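Local coordinates for spindle assembly abnormal protein 6 (Caenorhabditis elegans, PDB 4GFC) that serves as the central scaffold of centrioles, its homodimers assembling through their globular heads into the ninefold-symmetric cartwheel needed for centrosome duplication, at residues E64-E69 / D144-H149. The protein carries 1 engineered substitution. Residues are numbered along the deposited sequence; the frame is centred on the assembly and turned at random.
Sequences EFLFSE and DHLISH
Leu66 of the head domain reaches out from its strand and seats both methyls on His149, near the start of the coiled-coil helix. CD1 of Leu66 lies over one face of the imidazole in a CH-pi contact, 3.9 Å from the ring centroid and displaced toward the rim, with His149 ND1 its nearest atom at 3.6 Å. The other methyl, Leu66 CD2, rests on the root of the histidine, 3.7 Å from His149 CB. With CG anti to the backbone N (chi1 174°), His149 brings that ring carbon to 3.8 Å from Leu66 CD2; the two side chains pass alongside, pointing opposite ways. Leu146, one helical turn earlier, closes the packed part, its CD1 lying 3.9 Å from Leu66 CD2 and 4.1 Å from Glu64 O.

Outside this cluster the contact thins quickly. The axes of segments 65-69 and 144-149 lie at 136°, and no hydrogen bond joins them. His145, exposed, comes nearest Leu66 with its backbone O, its ring standing farther off, while the carboxylate of Glu64, also an exposed residue, forms a salt bridge with Arg142 of the same chain. His149 NE2 makes a weak hydrogen bond to Phe63 O. An alanine in place of His149 would probably leave Leu66 CD1 without the ring face it packs on and Phe63 O without this weak donor.

On the dimer side, Leu146 packs on Ile147 of the second subunit, and Asp144 forms a salt bridge with Arg142 of that subunit. Head and coiled coil thus meet here mainly through apolar and CH-pi packing, helped by one weak hydrogen bond, consistent with an orientation set by shape more than by directional bonds.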
ATOM      1  N   GLU A  64       3.828   1.019  -4.315  1.00 78.68           N
ATOM      2  CA  GLU A  64       2.609   1.289  -5.087  1.00 76.27           C
ATOM      3  C   GLU A  64       2.581   0.505  -6.396  1.00 74.70           C
ATOM      4  O   GLU A  64       1.493   0.343  -6.971  1.00 75.62           O
ATOM      5  CB  GLU A  64       2.462   2.788  -5.373  1.00 79.02           C
ATOM      6  CG  GLU A  64       1.005   3.247  -5.420  1.00 88.39           C
ATOM      7  CD  GLU A  64       0.776   4.714  -5.118  1.00118.48           C
ATOM      8  OE1 GLU A  64       1.757   5.423  -4.790  1.00119.82           O
ATOM      9  OE2 GLU A  64      -0.400   5.138  -5.134  1.00118.36           O
ATOM     10  N   PHE A  65       3.767  -0.023  -6.831  1.00 63.32           N
ATOM     11  CA  PHE A  65       3.933  -0.791  -8.057  1.00 57.83           C
ATOM     12  C   PHE A  65       3.277  -2.147  -7.916  1.00 60.61           C
ATOM     13  O   PHE A  65       3.809  -3.031  -7.218  1.00 63.14           O
ATOM     14  CB  PHE A  65       5.402  -0.938  -8.442  1.00 58.68           C
ATOM     15  CG  PHE A  65       5.593  -1.516  -9.825  1.00 58.74           C
ATOM     16  CD1 PHE A  65       5.760  -0.685 -10.927  1.00 60.53           C
ATOM     17  CD2 PHE A  65       5.603  -2.902 -10.030  1.00 59.86           C
ATOM     18  CE1 PHE A  65       5.977  -1.222 -12.198  1.00 60.13           C
ATOM     19  CE2 PHE A  65       5.817  -3.437 -11.305  1.00 60.53           C
ATOM     20  CZ  PHE A  65       5.997  -2.594 -12.379  1.00 58.15           C
ATOM     21  N   LEU A  66       2.116  -2.304  -8.596  1.00 51.80           N
ATOM     22  CA  LEU A  66       1.287  -3.500  -8.587  1.00 47.55           C
ATOM     23  C   LEU A  66       0.399  -3.505  -9.826  1.00 49.48           C
ATOM     24  O   LEU A  66      -0.550  -2.721  -9.914  1.00 51.10           O
ATOM     25  CB  LEU A  66       0.446  -3.545  -7.293  1.00 47.66           C
ATOM     26  CG  LEU A  66      -0.296  -4.854  -6.930  1.00 50.74           C
ATOM     27  CD1 LEU A  66       0.684  -5.955  -6.540  1.00 49.85           C
ATOM     28  CD2 LEU A  66      -1.305  -4.610  -5.782  1.00 51.22           C
ATOM     29  N   PHE A  67       0.707  -4.396 -10.788  1.00 42.48           N
ATOM     30  CA  PHE A  67      -0.032  -4.558 -12.046  1.00 41.58           C
ATOM     31  C   PHE A  67      -0.519  -5.984 -12.227  1.00 49.14           C
ATOM     32  O   PHE A  67       0.189  -6.910 -11.848  1.00 52.00           O
ATOM     33  CB  PHE A  67       0.849  -4.141 -13.239  1.00 42.03           C
ATOM     34  CG  PHE A  67       1.174  -2.674 -13.263  1.00 41.89           C
ATOM     35  CD1 PHE A  67       0.369  -1.786 -13.942  1.00 42.54           C
ATOM     36  CD2 PHE A  67       2.261  -2.179 -12.559  1.00 43.83           C
ATOM     37  CE1 PHE A  67       0.655  -0.445 -13.935  1.00 44.23           C
ATOM     38  CE2 PHE A  67       2.540  -0.820 -12.549  1.00 47.99           C
ATOM     39  CZ  PHE A  67       1.727   0.037 -13.221  1.00 44.82           C
ATOM     40  N   SER A  68      -1.709  -6.163 -12.807  1.00 46.95           N
ATOM     41  CA  SER A  68      -2.371  -7.448 -13.053  1.00 46.44           C
ATOM     42  C   SER A  68      -3.168  -7.482 -14.340  1.00 53.16           C
ATOM     43  O   SER A  68      -3.543  -6.427 -14.893  1.00 54.34           O
ATOM     44  CB  SER A  68      -3.382  -7.737 -11.950  1.00 51.96           C
ATOM     45  OG  SER A  68      -2.749  -8.027 -10.725  1.00 81.86           O
ATOM     46  N   GLU A  69      -3.536  -8.706 -14.732  1.00 48.27           N
ATOM     47  CA  GLU A  69      -4.442  -9.041 -15.821  1.00 48.66           C
ATOM     48  C   GLU A  69      -4.925 -10.472 -15.629  1.00 53.83           C
ATOM     49  O   GLU A  69      -4.154 -11.364 -15.234  1.00 52.31           O
ATOM     50  CB  GLU A  69      -3.836  -8.836 -17.212  1.00 50.20           C
ATOM     51  CG  GLU A  69      -4.863  -8.880 -18.345  1.00 66.53           C
ATOM     52  CD  GLU A  69      -6.110  -8.017 -18.244  1.00 82.07           C
ATOM     53  OE1 GLU A  69      -6.064  -6.853 -18.704  1.00 77.45           O
ATOM     54  OE2 GLU A  69      -7.145  -8.517 -17.747  1.00 74.97           O
ATOM     55  N   ASP A 144      -9.160  -2.554  -2.860  1.00 69.04           N
ATOM     56  CA  ASP A 144      -8.960  -3.630  -1.895  1.00 70.26           C
ATOM     57  C   ASP A 144      -7.734  -4.484  -2.138  1.00 72.63           C
ATOM     58  O   ASP A 144      -7.080  -4.858  -1.163  1.00 73.93           O
ATOM     59  CB  ASP A 144     -10.205  -4.504  -1.809  1.00 73.94           C
ATOM     60  CG  ASP A 144     -11.377  -3.763  -1.164  1.00 98.41           C
ATOM     61  OD1 ASP A 144     -11.303  -3.467   0.050  1.00100.06           O
ATOM     62  OD2 ASP A 144     -12.354  -3.451  -1.884  1.00111.93           O
ATOM     63  N   HIS A 145      -7.396  -4.781  -3.393  1.00 67.67           N
ATOM     64  CA  HIS A 145      -6.219  -5.605  -3.665  1.00 66.83           C
ATOM     65  C   HIS A 145      -4.949  -4.853  -3.357  1.00 68.83           C
ATOM     66  O   HIS A 145      -4.022  -5.449  -2.814  1.00 69.53           O
ATOM     67  CB  HIS A 145      -6.219  -6.073  -5.106  1.00 67.33           C
ATOM     68  CG  HIS A 145      -7.228  -7.136  -5.379  1.00 72.64           C
ATOM     69  ND1 HIS A 145      -8.519  -6.827  -5.813  1.00 75.82           N
ATOM     70  CD2 HIS A 145      -7.101  -8.476  -5.307  1.00 74.46           C
ATOM     71  CE1 HIS A 145      -9.135  -7.987  -5.951  1.00 75.06           C
ATOM     72  NE2 HIS A 145      -8.315  -9.007  -5.684  1.00 75.06           N
ATOM     73  N   LEU A 146      -4.915  -3.528  -3.660  1.00 62.59           N
ATOM     74  CA  LEU A 146      -3.758  -2.698  -3.361  1.00 60.43           C
ATOM     75  C   LEU A 146      -3.671  -2.504  -1.861  1.00 66.32           C
ATOM     76  O   LEU A 146      -2.578  -2.557  -1.320  1.00 70.02           O
ATOM     77  CB  LEU A 146      -3.838  -1.371  -4.101  1.00 59.25           C
ATOM     78  CG  LEU A 146      -2.679  -0.376  -3.897  1.00 63.55           C
ATOM     79  CD1 LEU A 146      -1.318  -0.951  -4.327  1.00 62.78           C
ATOM     80  CD2 LEU A 146      -2.955   0.901  -4.620  1.00 62.11           C
ATOM     81  N   ILE A 147      -4.817  -2.355  -1.185  1.00 61.46           N
ATOM     82  CA  ILE A 147      -4.874  -2.190   0.260  1.00 63.24           C
ATOM     83  C   ILE A 147      -4.256  -3.454   0.904  1.00 71.15           C
ATOM     84  O   ILE A 147      -3.359  -3.302   1.730  1.00 75.06           O
ATOM     85  CB  ILE A 147      -6.318  -1.858   0.762  1.00 66.61           C
ATOM     86  CG1 ILE A 147      -6.776  -0.475   0.251  1.00 66.63           C
ATOM     87  CG2 ILE A 147      -6.390  -1.884   2.279  1.00 68.53           C
ATOM     88  CD1 ILE A 147      -8.281  -0.227   0.229  1.00 69.96           C
ATOM     89  N   SER A 148      -4.646  -4.676   0.462  1.00 65.88           N
ATOM     90  CA  SER A 148      -4.083  -5.934   0.979  1.00 66.85           C
ATOM     91  C   SER A 148      -2.566  -5.965   0.826  1.00 74.22           C
ATOM     92  O   SER A 148      -1.870  -6.309   1.769  1.00 77.68           O
ATOM     93  CB  SER A 148      -4.687  -7.141   0.265  1.00 69.37           C
ATOM     94  OG  SER A 148      -6.105  -7.120   0.278  1.00 81.94           O
ATOM     95  N   HIS A 149      -2.058  -5.549  -0.350  1.00 70.58           N
ATOM     96  CA  HIS A 149      -0.643  -5.491  -0.709  1.00 70.04           C
ATOM     97  C   HIS A 149       0.123  -4.549   0.223  1.00 78.63           C
ATOM     98  O   HIS A 149       1.109  -4.960   0.843  1.00 80.82           O
ATOM     99  CB  HIS A 149      -0.511  -5.045  -2.172  1.00 67.98           C
ATOM    100  CG  HIS A 149       0.892  -4.800  -2.633  1.00 71.06           C
ATOM    101  ND1 HIS A 149       1.714  -5.840  -3.058  1.00 71.96           N
ATOM    102  CD2 HIS A 149       1.554  -3.631  -2.780  1.00 72.35           C
ATOM    103  CE1 HIS A 149       2.850  -5.269  -3.428  1.00 71.08           C
ATOM    104  NE2 HIS A 149       2.804  -3.944  -3.267  1.00 71.85           N
TER